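Long-range contacts in D-glyceraldehyde dehydrogenase (NADP(+)) (Thermoplasma acidophilum, PDB 5IZD), which catalyses the NADP-dependent oxidation of D-glyceraldehyde to (R)-glycerate in the non-phosphorylated Entner-Doudoroff pathway: residues A[40-45]-A[199-204]; A[252-257]-A[410-415]; A[325-330]-A[361-366]. All coordinates share one frame; numbering follows the deposited sequence.

Interaction 1 of 3, residues A[40-45]-A[199-204]. With NAP (NADP nicotinamide-adenine-dinucleotide phosphate), chain I.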
# COMPACT_ATOMS: atom_id res chain seq x y z
N ASP A 40 -13.45 -35.44 -21.43
CA ASP A 40 -12.10 -35.54 -22.03
C ASP A 40 -11.64 -34.21 -22.72
O ASP A 40 -10.45 -33.88 -22.72
CB ASP A 40 -12.04 -36.76 -22.94
CG ASP A 40 -12.73 -37.98 -22.30
OD1 ASP A 40 -12.14 -38.69 -21.46
OD2 ASP A 40 -13.92 -38.17 -22.59
N ASP A 41 -12.60 -33.42 -23.24
CA ASP A 41 -12.30 -32.09 -23.78
C ASP A 41 -11.82 -31.12 -22.67
O ASP A 41 -10.87 -30.38 -22.87
CB ASP A 41 -13.48 -31.51 -24.56
CG ASP A 41 -13.79 -32.31 -25.82
OD1 ASP A 41 -12.84 -32.90 -26.42
OD2 ASP A 41 -15.00 -32.41 -26.19
N VAL A 42 -12.47 -31.18 -21.51
CA VAL A 42 -12.08 -30.45 -20.32
C VAL A 42 -10.66 -30.80 -19.86
O VAL A 42 -9.85 -29.91 -19.66
CB VAL A 42 -13.08 -30.69 -19.17
CG1 VAL A 42 -12.58 -30.12 -17.88
CG2 VAL A 42 -14.45 -30.07 -19.50
N ASP A 43 -10.40 -32.09 -19.69
CA ASP A 43 -9.04 -32.57 -19.41
C ASP A 43 -7.98 -32.03 -20.38
O ASP A 43 -6.98 -31.49 -19.91
CB ASP A 43 -8.98 -34.10 -19.33
CG ASP A 43 -9.62 -34.63 -18.06
OD1 ASP A 43 -9.92 -33.88 -17.14
OD2 ASP A 43 -9.86 -35.85 -17.97
N ARG A 44 -8.17 -32.14 -21.70
CA ARG A 44 -7.18 -31.59 -22.63
C ARG A 44 -6.98 -30.09 -22.43
O ARG A 44 -5.84 -29.60 -22.50
CB ARG A 44 -7.51 -31.82 -24.11
CG ARG A 44 -7.35 -33.24 -24.60
CD ARG A 44 -7.16 -33.36 -26.12
NE ARG A 44 -7.96 -32.45 -26.95
CZ ARG A 44 -9.28 -32.57 -27.20
NH1 ARG A 44 -10.02 -33.57 -26.66
NH2 ARG A 44 -9.87 -31.66 -27.99
N ALA A 45 -8.09 -29.37 -22.17
CA ALA A 45 -8.01 -27.93 -22.00
C ALA A 45 -7.22 -27.56 -20.73
O ALA A 45 -6.33 -26.72 -20.81
CB ALA A 45 -9.40 -27.30 -22.01
N ASN A 199 -8.05 -21.21 -23.06
CA ASN A 199 -8.87 -22.29 -23.61
C ASN A 199 -10.35 -21.97 -23.38
O ASN A 199 -10.71 -21.42 -22.33
CB ASN A 199 -8.51 -23.64 -23.00
CG ASN A 199 -7.02 -23.93 -23.10
OD1 ASN A 199 -6.56 -24.57 -24.07
ND2 ASN A 199 -6.26 -23.44 -22.15
N PHE A 200 -11.19 -22.41 -24.33
CA PHE A 200 -12.60 -22.07 -24.41
C PHE A 200 -13.39 -23.35 -24.53
O PHE A 200 -13.22 -24.11 -25.51
CB PHE A 200 -12.85 -21.20 -25.64
CG PHE A 200 -14.28 -20.74 -25.81
CD1 PHE A 200 -14.86 -19.85 -24.92
CD2 PHE A 200 -15.05 -21.21 -26.85
CE1 PHE A 200 -16.16 -19.40 -25.11
CE2 PHE A 200 -16.38 -20.77 -27.04
CZ PHE A 200 -16.93 -19.86 -26.14
N ILE A 201 -14.23 -23.58 -23.53
CA ILE A 201 -15.00 -24.80 -23.39
C ILE A 201 -16.47 -24.40 -23.17
O ILE A 201 -16.79 -23.66 -22.20
CB ILE A 201 -14.53 -25.60 -22.17
CG1 ILE A 201 -13.20 -26.28 -22.46
CG2 ILE A 201 -15.55 -26.66 -21.77
CD1 ILE A 201 -13.30 -27.44 -23.43
N THR A 202 -17.35 -24.89 -24.03
CA THR A 202 -18.77 -24.69 -23.88
C THR A 202 -19.38 -26.06 -23.55
O THR A 202 -18.82 -27.11 -23.89
CB THR A 202 -19.46 -24.13 -25.19
OG1 THR A 202 -19.21 -24.98 -26.31
CG2 THR A 202 -18.98 -22.67 -25.49
N GLY A 203 -20.53 -26.02 -22.91
CA GLY A 203 -21.26 -27.19 -22.48
C GLY A 203 -22.02 -26.83 -21.22
O GLY A 203 -21.61 -25.90 -20.46
N ARG A 204 -23.09 -27.57 -20.97
CA ARG A 204 -23.99 -27.29 -19.87
C ARG A 204 -23.28 -27.53 -18.53
O ARG A 204 -22.57 -28.55 -18.34
CB ARG A 204 -25.28 -28.13 -19.94
CG ARG A 204 -26.05 -28.04 -21.27
PA NAP I . -25.79 -19.88 -13.08
O1A NAP I . -26.43 -21.23 -13.12
O2A NAP I . -25.23 -19.38 -11.77
O5B NAP I . -24.62 -19.84 -14.23
C5B NAP I . -23.36 -19.15 -14.10
C4B NAP I . -22.23 -19.97 -14.74
O4B NAP I . -21.97 -21.15 -13.96
C3B NAP I . -22.59 -20.49 -16.15
O3B NAP I . -21.38 -20.55 -16.96
C2B NAP I . -23.11 -21.87 -15.88
O2B NAP I . -23.15 -22.71 -17.02
C1B NAP I . -22.16 -22.33 -14.81
N9A NAP I . -22.60 -23.48 -14.01
C8A NAP I . -23.87 -23.94 -13.81
N7A NAP I . -23.89 -25.01 -13.04
C5A NAP I . -22.55 -25.21 -12.70
C6A NAP I . -21.91 -26.17 -11.91
N6A NAP I . -22.58 -27.14 -11.26
N1A NAP I . -20.57 -26.10 -11.78
C2A NAP I . -19.90 -25.15 -12.44
N3A NAP I . -20.42 -24.21 -13.24
C4A NAP I . -21.77 -24.29 -13.31
O3 NAP I . -26.86 -18.83 -13.62
PN NAP I . -28.37 -19.05 -14.13
O1N NAP I . -28.38 -19.89 -15.39
O2N NAP I . -29.04 -17.71 -14.31
O5D NAP I . -29.06 -19.84 -12.98
P2B NAP I . -24.62 -23.04 -17.72
O1X NAP I . -24.33 -24.03 -18.86
O2X NAP I . -25.15 -21.80 -18.27
O3X NAP I . -25.52 -23.67 -16.72
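Asn199 brings an amide close to a helix carbonyl without bonding to it: ND2 stands 3.5 Å from Ala45 O, and no hydrogen bond crosses between 40-45 and 199-204. The amide is engaged elsewhere, with ND2 giving to Gly196 O and OD1 taking the N-H of Asp8, so what Asn199 offers Ala45 is chiefly its CB, 3.9 Å from Ala45 CB. Ile201 carries the larger share of the contact and divides its branches along the helix. With CG1 anti to the carbonyl carbon (chi1 -75°), that atom sits 4.0 Å from Ala45 CB, and CD1 continues to Asp41 O at 3.9 Å. CG2, anti to the backbone N, meets Val42 CG2 at 4.2 Å. The contact joins the first turns of helix 39-77 to the end of strand 198-200, a parallel neighbour of strand 168-172 in the Rossmann-like cofactor domain of aldehyde dehydrogenases; Ile208 of helix 205-214 also touches Ile201. Within the helix, Arg44 NH1 bonds Asp41 OD1 at 2.9 Å in a salt bridge, while Asp41 OD2 accepts from Ser15 N. Beyond Ile201 the chain runs to the cofactor: at Gly203 (phi 149°, psi 156°) a CB would press on Thr202 O, and Arg204, the N-cap of helix 205-214, places its CA 3.4 Å from O1X of the NADP 2'-phosphate.

Interaction 2 of 3, residues A[252-257]-A[410-415]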
# COMPACT_ATOMS: atom_id res chain seq x y z
N ALA A 252 -30.75 -5.50 -3.82
CA ALA A 252 -30.40 -4.14 -3.49
C ALA A 252 -31.58 -3.30 -3.00
O ALA A 252 -32.58 -3.16 -3.73
CB ALA A 252 -29.77 -3.48 -4.70
N PRO A 253 -31.48 -2.77 -1.76
CA PRO A 253 -32.48 -1.79 -1.38
C PRO A 253 -32.24 -0.43 -2.04
O PRO A 253 -31.09 0.03 -2.11
CB PRO A 253 -32.31 -1.67 0.15
CG PRO A 253 -30.84 -1.89 0.39
CD PRO A 253 -30.40 -2.86 -0.75
N PHE A 254 -33.33 0.20 -2.46
CA PHE A 254 -33.34 1.53 -3.03
C PHE A 254 -34.06 2.48 -2.06
O PHE A 254 -35.30 2.43 -1.92
CB PHE A 254 -34.05 1.48 -4.38
CG PHE A 254 -33.76 2.65 -5.28
CD1 PHE A 254 -34.37 3.87 -5.06
CD2 PHE A 254 -32.85 2.54 -6.31
CE1 PHE A 254 -34.11 4.95 -5.88
CE2 PHE A 254 -32.56 3.62 -7.12
CZ PHE A 254 -33.19 4.83 -6.91
N MET A 255 -33.29 3.39 -1.44
CA MET A 255 -33.79 4.17 -0.31
C MET A 255 -33.88 5.65 -0.69
O MET A 255 -32.89 6.24 -1.10
CB MET A 255 -32.83 3.97 0.88
CG MET A 255 -32.86 2.54 1.44
SD MET A 255 -31.44 2.14 2.50
CE MET A 255 -30.18 1.93 1.24
N VAL A 256 -35.04 6.27 -0.52
CA VAL A 256 -35.28 7.64 -0.92
C VAL A 256 -35.80 8.36 0.32
O VAL A 256 -36.94 8.21 0.74
CB VAL A 256 -36.31 7.71 -2.07
CG1 VAL A 256 -36.52 9.15 -2.53
CG2 VAL A 256 -35.86 6.80 -3.26
N TRP A 257 -34.91 9.15 0.91
CA TRP A 257 -35.25 9.89 2.13
C TRP A 257 -36.15 11.08 1.75
O TRP A 257 -36.27 11.40 0.56
CB TRP A 257 -33.98 10.29 2.87
CG TRP A 257 -34.26 10.77 4.23
CD1 TRP A 257 -34.05 12.04 4.72
CD2 TRP A 257 -34.84 10.02 5.32
NE1 TRP A 257 -34.46 12.13 6.01
CE2 TRP A 257 -34.93 10.91 6.42
CE3 TRP A 257 -35.26 8.70 5.48
CZ2 TRP A 257 -35.44 10.51 7.67
CZ3 TRP A 257 -35.79 8.30 6.68
CH2 TRP A 257 -35.88 9.21 7.79
N ALA A 410 -25.29 -4.60 -3.72
CA ALA A 410 -25.49 -3.16 -3.96
C ALA A 410 -26.64 -2.57 -3.17
O ALA A 410 -27.47 -3.30 -2.63
CB ALA A 410 -25.74 -2.92 -5.43
N SER A 411 -26.66 -1.24 -3.13
CA SER A 411 -27.68 -0.49 -2.44
C SER A 411 -27.62 0.96 -2.95
O SER A 411 -26.59 1.35 -3.52
CB SER A 411 -27.45 -0.57 -0.90
OG SER A 411 -26.23 0.04 -0.56
N TYR A 412 -28.72 1.70 -2.78
CA TYR A 412 -28.92 3.04 -3.33
C TYR A 412 -29.56 3.93 -2.29
O TYR A 412 -30.49 3.50 -1.61
CB TYR A 412 -29.80 3.04 -4.61
CG TYR A 412 -29.24 2.16 -5.71
CD1 TYR A 412 -29.53 0.83 -5.74
CD2 TYR A 412 -28.44 2.69 -6.72
CE1 TYR A 412 -29.03 -0.01 -6.75
CE2 TYR A 412 -27.88 1.85 -7.73
CZ TYR A 412 -28.17 0.51 -7.73
OH TYR A 412 -27.62 -0.35 -8.65
N LEU A 413 -29.11 5.17 -2.21
CA LEU A 413 -29.64 6.12 -1.22
C LEU A 413 -29.77 7.50 -1.84
O LEU A 413 -28.77 7.99 -2.36
CB LEU A 413 -28.66 6.19 -0.04
CG LEU A 413 -28.93 7.24 1.05
CD1 LEU A 413 -30.26 7.01 1.74
CD2 LEU A 413 -27.76 7.23 2.04
N PHE A 414 -30.91 8.16 -1.73
CA PHE A 414 -31.07 9.52 -2.17
C PHE A 414 -31.43 10.40 -1.00
O PHE A 414 -32.46 10.19 -0.37
CB PHE A 414 -32.11 9.62 -3.29
CG PHE A 414 -31.55 9.21 -4.63
CD1 PHE A 414 -31.29 7.88 -4.89
CD2 PHE A 414 -31.14 10.17 -5.55
CE1 PHE A 414 -30.67 7.50 -6.08
CE2 PHE A 414 -30.54 9.81 -6.74
CZ PHE A 414 -30.28 8.48 -6.99
N THR A 415 -30.59 11.37 -0.71
CA THR A 415 -30.80 12.28 0.39
C THR A 415 -29.82 13.43 0.24
O THR A 415 -28.80 13.25 -0.42
CB THR A 415 -30.46 11.62 1.77
OG1 THR A 415 -30.80 12.49 2.84
CG2 THR A 415 -28.99 11.28 1.90
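Tyr412 N gives its hydrogen to Pro253 O (3.0 Å), the first of four backbone bonds that join 252-257 to 410-415. Met255 is gripped twice, its N bonding Tyr412 O at 2.8 Å and its O accepting from Phe414 N at 2.8 Å, and the series closes with Trp257 N on Phe414 O at 3.0 Å. Three of the four donors arrive nearly in line with the carbonyl, whereas Met255 N lies 37° out of the plane of the Tyr412 carbonyl. The alternation, together with strand axes 4.7 Å apart and only 3° from alignment, is that of parallel strands inside the mixed sheet of the catalytic domain; Phe254 and Val256 turn their backbone bonds to strand 284-290 on the other flank. At the start, where Pro253 has no N-H to give, Ala410 O instead receives a CA-H contact from Ala252.

Phe254, Tyr412 and Phe414 form an aromatic cluster on one face. In Phe254 chi1 (-162°) sets CG anti to the backbone N, and the ring beyond it reaches the neighbouring strand, its CD2 3.5 Å from Tyr412 CB and its CZ against Phe414 CE1. In both pairs the ring planes are only modestly tilted, but the offset is too large for a full stack. Leu269 of helix 262-274 also touches Phe254, and Tyr412 OH bonds Ile282 O. An alanine in place of Phe254 would probably open a gap against Tyr412 CB and leave Phe414 CE1 without that partner. On the other face, Met255 CB meets Leu413 CD1. Main-chain bonds thus set the register, while the aromatic face packs the two strands together and against helix 262-274.

Interaction 3 of 3, residues A[325-330]-A[361-366]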
# COMPACT_ATOMS: atom_id res chain seq x y z
N GLY A 325 -37.46 -20.29 -19.26
CA GLY A 325 -37.51 -20.58 -17.83
C GLY A 325 -37.48 -19.31 -16.93
O GLY A 325 -38.13 -19.27 -15.91
N ALA A 326 -36.75 -18.28 -17.32
CA ALA A 326 -36.77 -16.95 -16.61
C ALA A 326 -38.16 -16.33 -16.71
O ALA A 326 -38.67 -15.79 -15.75
CB ALA A 326 -35.75 -16.00 -17.21
N LEU A 327 -38.80 -16.45 -17.89
CA LEU A 327 -40.17 -15.97 -18.04
C LEU A 327 -41.16 -16.69 -17.12
O LEU A 327 -42.00 -16.02 -16.46
CB LEU A 327 -40.65 -16.09 -19.51
CG LEU A 327 -42.10 -15.78 -19.82
CD1 LEU A 327 -42.40 -14.36 -19.31
CD2 LEU A 327 -42.46 -15.99 -21.32
N GLN A 328 -41.11 -18.03 -17.11
CA GLN A 328 -41.95 -18.81 -16.22
C GLN A 328 -41.68 -18.43 -14.74
O GLN A 328 -42.60 -18.33 -13.98
CB GLN A 328 -41.70 -20.31 -16.38
CG GLN A 328 -42.71 -21.18 -15.61
CD GLN A 328 -42.45 -22.69 -15.68
OE1 GLN A 328 -42.71 -23.31 -16.69
NE2 GLN A 328 -41.98 -23.28 -14.58
N ALA A 329 -40.42 -18.30 -14.36
CA ALA A 329 -40.07 -18.02 -12.97
C ALA A 329 -40.63 -16.63 -12.55
O ALA A 329 -41.20 -16.48 -11.50
CB ALA A 329 -38.56 -18.15 -12.75
N THR A 330 -40.50 -15.63 -13.41
CA THR A 330 -41.03 -14.33 -13.17
C THR A 330 -42.55 -14.36 -12.99
O THR A 330 -43.05 -13.71 -12.06
CB THR A 330 -40.60 -13.37 -14.29
OG1 THR A 330 -39.19 -13.42 -14.47
CG2 THR A 330 -41.03 -11.96 -14.01
N TYR A 361 -39.54 -13.69 -24.93
CA TYR A 361 -39.73 -13.77 -23.45
C TYR A 361 -39.79 -12.42 -22.76
O TYR A 361 -39.09 -12.15 -21.78
CB TYR A 361 -38.64 -14.64 -22.82
CG TYR A 361 -38.29 -15.87 -23.66
CD1 TYR A 361 -39.25 -16.77 -24.05
CD2 TYR A 361 -36.99 -16.10 -24.03
CE1 TYR A 361 -38.92 -17.90 -24.82
CE2 TYR A 361 -36.64 -17.19 -24.81
CZ TYR A 361 -37.58 -18.09 -25.19
OH TYR A 361 -37.15 -19.15 -25.98
N PHE A 362 -40.72 -11.60 -23.22
CA PHE A 362 -40.91 -10.25 -22.72
C PHE A 362 -41.79 -10.30 -21.49
O PHE A 362 -42.67 -11.13 -21.37
CB PHE A 362 -41.57 -9.39 -23.80
CG PHE A 362 -40.68 -9.15 -24.98
CD1 PHE A 362 -39.73 -8.12 -24.96
CD2 PHE A 362 -40.75 -9.98 -26.11
CE1 PHE A 362 -38.90 -7.90 -26.04
CE2 PHE A 362 -39.89 -9.75 -27.18
CZ PHE A 362 -38.97 -8.70 -27.15
N PHE A 363 -41.54 -9.38 -20.55
CA PHE A 363 -42.40 -9.21 -19.39
C PHE A 363 -42.51 -7.70 -19.09
O PHE A 363 -41.53 -6.98 -19.17
CB PHE A 363 -41.84 -9.97 -18.18
CG PHE A 363 -42.87 -10.29 -17.15
CD1 PHE A 363 -43.63 -11.45 -17.27
CD2 PHE A 363 -43.15 -9.42 -16.14
CE1 PHE A 363 -44.63 -11.76 -16.37
CE2 PHE A 363 -44.15 -9.72 -15.22
CZ PHE A 363 -44.89 -10.89 -15.34
N LEU A 364 -43.70 -7.24 -18.74
CA LEU A 364 -43.91 -5.82 -18.47
C LEU A 364 -43.27 -5.35 -17.17
O LEU A 364 -43.20 -6.12 -16.20
CB LEU A 364 -45.42 -5.51 -18.38
CG LEU A 364 -46.27 -5.65 -19.67
CD1 LEU A 364 -47.75 -5.57 -19.36
CD2 LEU A 364 -45.87 -4.51 -20.62
N PRO A 365 -42.83 -4.07 -17.13
CA PRO A 365 -42.51 -3.45 -15.85
C PRO A 365 -43.64 -3.64 -14.82
O PRO A 365 -44.83 -3.39 -15.12
CB PRO A 365 -42.38 -1.96 -16.22
CG PRO A 365 -41.87 -2.00 -17.61
CD PRO A 365 -42.69 -3.10 -18.24
N THR A 366 -43.30 -4.15 -13.65
CA THR A 366 -44.28 -4.58 -12.68
C THR A 366 -43.95 -3.94 -11.27
O THR A 366 -42.86 -4.14 -10.75
CB THR A 366 -44.32 -6.09 -12.58
OG1 THR A 366 -44.63 -6.67 -13.86
CG2 THR A 366 -45.36 -6.52 -11.53
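Leu327 and Thr330, three residues apart on helix 324-339, supply the helix side of the apolar contact with 361-366. Leu327 works through several atoms: its CB lies 4.1 Å from Tyr361 CB, and CD2 approaches Tyr361 CA while standing at the edge of the tyrosine ring. Its CG is anti to the backbone N (chi1 173°), and from there CD1 reaches the edge of the Phe363 ring, 3.8 Å from Phe363 CD1. The same methyl also meets Phe362 O.

The aromatic interaction is a CH-pi contact. Thr330 CG2 sits 3.9 Å from the centroid of the Phe363 ring and only 8° off the ring normal, so the methyl rests over the ring centre as the two side chains meet tip to tip. The Phe363 ring is therefore met by Thr330 at a face and by Leu327 at the edge.

No hydrogen bond crosses between 325-330 and 361-366. Thr330 OG1 donates to Ala326 O at 2.7 Å, one turn back, and Thr330 N bonds the same oxygen from the opposite face of its carbonyl plane. This grip turns the hydroxyl to the helix backbone and fixes the rotation that sets CG2 over Phe363.

The contact lies in the alpha/beta catalytic domain of this aldehyde dehydrogenase, where helix 324-339 packs on the irregular chain leading into strand 366-369 of the mixed sheet.

In the fold
The three contacts lie in different parts of one aldehyde dehydrogenase chain and do not touch. Interaction 1 belongs to the cofactor domain, while interaction 2 joins two strands of the catalytic domain's mixed sheet and interaction 3 lies beside strand 366-369 of that sheet; the centres of interactions 1 and 2 are about 42 Å apart, on opposite sides of the chain's centre. All are largely buried, though interaction 3 includes one partly exposed residue, Leu327. Chemistry follows place: the two strands of interaction 2 share backbone bonds, whereas the helix contacts of interactions 1 and 3 have no hydrogen bond across them and rest on mainly apolar packing. Of the three, interaction 1 alone runs directly to bound NADP.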